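Local coordinates for protein aldehyde dehydrogenase (Listeria monocytogenes, PDB 3K9D) that probably oxidises aldehyde or oxo groups, passing the electrons to NAD or NADP, at residues A[12-17]-A[173-178]. Sequence-based numbering, arbitrary orientation.
Sequences QEVRNL and SCMTVP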
loop_
_atom_site.group_PDB
_atom_site.type_symbol
_atom_site.label_atom_id
_atom_site.label_comp_id
_atom_site.label_asym_id
_atom_site.label_seq_id
_atom_site.Cartn_x
_atom_site.Cartn_y
_atom_site.Cartn_z
ATOM N N GLN A 12 -21.913 4.885 -17.420
ATOM C CA GLN A 12 -22.814 3.734 -17.361
ATOM C C GLN A 12 -22.072 2.424 -17.619
ATOM O O GLN A 12 -22.240 1.460 -16.871
ATOM C CB GLN A 12 -23.962 3.877 -18.362
ATOM C CG GLN A 12 -25.049 2.791 -18.216
ATOM C CD GLN A 12 -25.892 2.971 -16.963
ATOM O OE1 GLN A 12 -26.852 3.738 -16.965
ATOM N NE2 GLN A 12 -25.542 2.264 -15.893
ATOM N N GLU A 13 -21.214 2.420 -18.640
ATOM C CA GLU A 13 -20.489 1.215 -19.034
ATOM C C GLU A 13 -19.605 0.709 -17.914
ATOM O O GLU A 13 -19.605 -0.469 -17.598
ATOM C CB GLU A 13 -19.644 1.479 -20.270
ATOM C CG GLU A 13 -19.295 0.209 -21.020
ATOM C CD GLU A 13 -18.061 0.353 -21.881
ATOM O OE1 GLU A 13 -17.586 1.495 -22.093
ATOM O OE2 GLU A 13 -17.568 -0.693 -22.344
ATOM N N VAL A 14 -18.861 1.632 -17.316
ATOM C CA VAL A 14 -17.937 1.353 -16.226
ATOM C C VAL A 14 -18.626 0.739 -14.983
ATOM O O VAL A 14 -18.146 -0.248 -14.427
ATOM C CB VAL A 14 -17.149 2.637 -15.900
ATOM C CG1 VAL A 14 -16.426 2.517 -14.603
ATOM C CG2 VAL A 14 -16.173 2.929 -17.033
ATOM N N ARG A 15 -19.750 1.316 -14.572
ATOM C CA ARG A 15 -20.603 0.723 -13.530
ATOM C C ARG A 15 -21.107 -0.698 -13.877
ATOM O O ARG A 15 -21.128 -1.562 -13.012
ATOM C CB ARG A 15 -21.792 1.635 -13.235
ATOM C CG ARG A 15 -21.418 3.032 -12.749
ATOM C CD ARG A 15 -22.668 3.804 -12.391
ATOM N NE ARG A 15 -22.437 5.233 -12.204
ATOM C CZ ARG A 15 -23.408 6.142 -12.083
ATOM N NH1 ARG A 15 -24.677 5.781 -12.159
ATOM N NH2 ARG A 15 -23.110 7.425 -11.900
ATOM N N ASN A 16 -21.477 -0.936 -15.136
ATOM C CA ASN A 16 -21.871 -2.283 -15.590
ATOM C C ASN A 16 -20.693 -3.258 -15.534
ATOM O O ASN A 16 -20.812 -4.354 -14.996
ATOM C CB ASN A 16 -22.461 -2.253 -17.007
ATOM C CG ASN A 16 -23.744 -1.446 -17.099
ATOM O OD1 ASN A 16 -24.479 -1.305 -16.125
ATOM N ND2 ASN A 16 -24.020 -0.918 -18.282
ATOM N N LEU A 17 -19.560 -2.824 -16.075
ATOM C CA LEU A 17 -18.311 -3.587 -16.064
ATOM C C LEU A 17 -17.799 -3.942 -14.664
ATOM O O LEU A 17 -17.365 -5.062 -14.430
ATOM C CB LEU A 17 -17.225 -2.822 -16.850
ATOM C CG LEU A 17 -17.433 -2.695 -18.368
ATOM C CD1 LEU A 17 -16.386 -1.779 -18.979
ATOM C CD2 LEU A 17 -17.416 -4.043 -19.041
ATOM N N SER A 173 -12.313 -7.543 -18.350
ATOM C CA SER A 173 -13.060 -6.635 -19.205
ATOM C C SER A 173 -12.310 -5.337 -19.467
ATOM O O SER A 173 -11.262 -5.086 -18.875
ATOM C CB SER A 173 -14.464 -6.369 -18.623
ATOM O OG SER A 173 -14.385 -5.729 -17.353
ATOM N N CYS A 174 -12.866 -4.508 -20.342
ATOM C CA CYS A 174 -12.231 -3.268 -20.740
ATOM C C CYS A 174 -13.307 -2.287 -21.155
ATOM O O CYS A 174 -14.257 -2.680 -21.843
ATOM C CB CYS A 174 -11.298 -3.540 -21.936
ATOM S SG CYS A 174 -10.213 -2.184 -22.452
ATOM N N MET A 175 -13.168 -1.030 -20.721
ATOM C CA MET A 175 -13.960 0.087 -21.259
ATOM C C MET A 175 -13.797 0.155 -22.781
ATOM O O MET A 175 -12.674 0.087 -23.299
ATOM C CB MET A 175 -13.500 1.421 -20.657
ATOM C CG MET A 175 -13.549 1.512 -19.127
ATOM S SD MET A 175 -12.645 2.917 -18.472
ATOM C CE MET A 175 -13.399 4.233 -19.427
ATOM N N THR A 176 -14.917 0.290 -23.486
ATOM C CA THR A 176 -14.922 0.333 -24.945
ATOM C C THR A 176 -14.993 1.767 -25.456
ATOM O O THR A 176 -14.705 2.033 -26.631
ATOM C CB THR A 176 -16.081 -0.494 -25.531
ATOM O OG1 THR A 176 -17.334 0.053 -25.094
ATOM C CG2 THR A 176 -15.971 -1.945 -25.080
ATOM N N VAL A 177 -15.388 2.671 -24.556
ATOM C CA VAL A 177 -15.473 4.113 -24.801
ATOM C C VAL A 177 -14.571 4.860 -23.791
ATOM O O VAL A 177 -14.967 5.074 -22.632
ATOM C CB VAL A 177 -16.943 4.631 -24.661
ATOM C CG1 VAL A 177 -17.028 6.115 -25.006
ATOM C CG2 VAL A 177 -17.912 3.828 -25.521
ATOM N N PRO A 178 -13.357 5.262 -24.222
ATOM C CA PRO A 178 -12.442 5.953 -23.313
ATOM C C PRO A 178 -12.875 7.390 -23.064
ATOM O O PRO A 178 -12.952 8.181 -24.003
ATOM C CB PRO A 178 -11.092 5.930 -24.056
ATOM C CG PRO A 178 -11.305 5.176 -25.303
ATOM C CD PRO A 178 -12.776 5.106 -25.566
HETATM O O HOH W 1 -16.529 3.483 -20.829
HETATM O O HOH W 2 -16.706 -7.024 -16.094
#
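The carboxylate of Glu13 is the flat group that meets Thr176, and it is approached both from above its plane and at its rim. Thr176 OG1 donates to Glu13 OE2 at 2.9 Å from 49° out of the carboxylate plane, while Thr176 N reaches OE2 over 3.0 Å on the syn lone pair, the side of the other oxygen. That second bond bends at the hydrogen (145°), and the same N-H makes a weak bond to OE1, so two donors of one residue grip OE2 and one N-H straddles both oxygens. The chain of Glu13, with CG anti to the backbone N (chi1 -158°) and extended beyond it, crosses the side chain of Thr176 at about a right angle. A water lies 2.6 Å from Glu13 OE1 and within hydrogen-bonding distance of Val177 O, which takes a further hydrogen bond from Ser10 OG.

These bonds fasten helix 6-28 to the loop leaving strand 172-174, an outer strand that runs parallel to 138-143 in the mixed sheet of the aldehyde dehydrogenase fold; backbone hydrogen bonds between Ser173 or Met175 and strand 138-143 tie the start of 173-178 to that strand.

Beside the polar site, one methyl of Val14, CG2, lies 3.6 Å from Met175 CG and also touches SD, and the bend of the methionine chain at chi3 brings CE back to the same methyl; Gln185 and Leu186 of helix 180-188 pack on Val14 as well. One turn along the helix, Leu17 splits its branches: CD1 sits 3.7 Å from Cys174 O, against the backbone, and CD2 lies 3.8 Å from Ser173 CB. A second water accepts from Ser173 OG and donates to Leu17 O, 2.7 Å away, bridging strand and helix at this end.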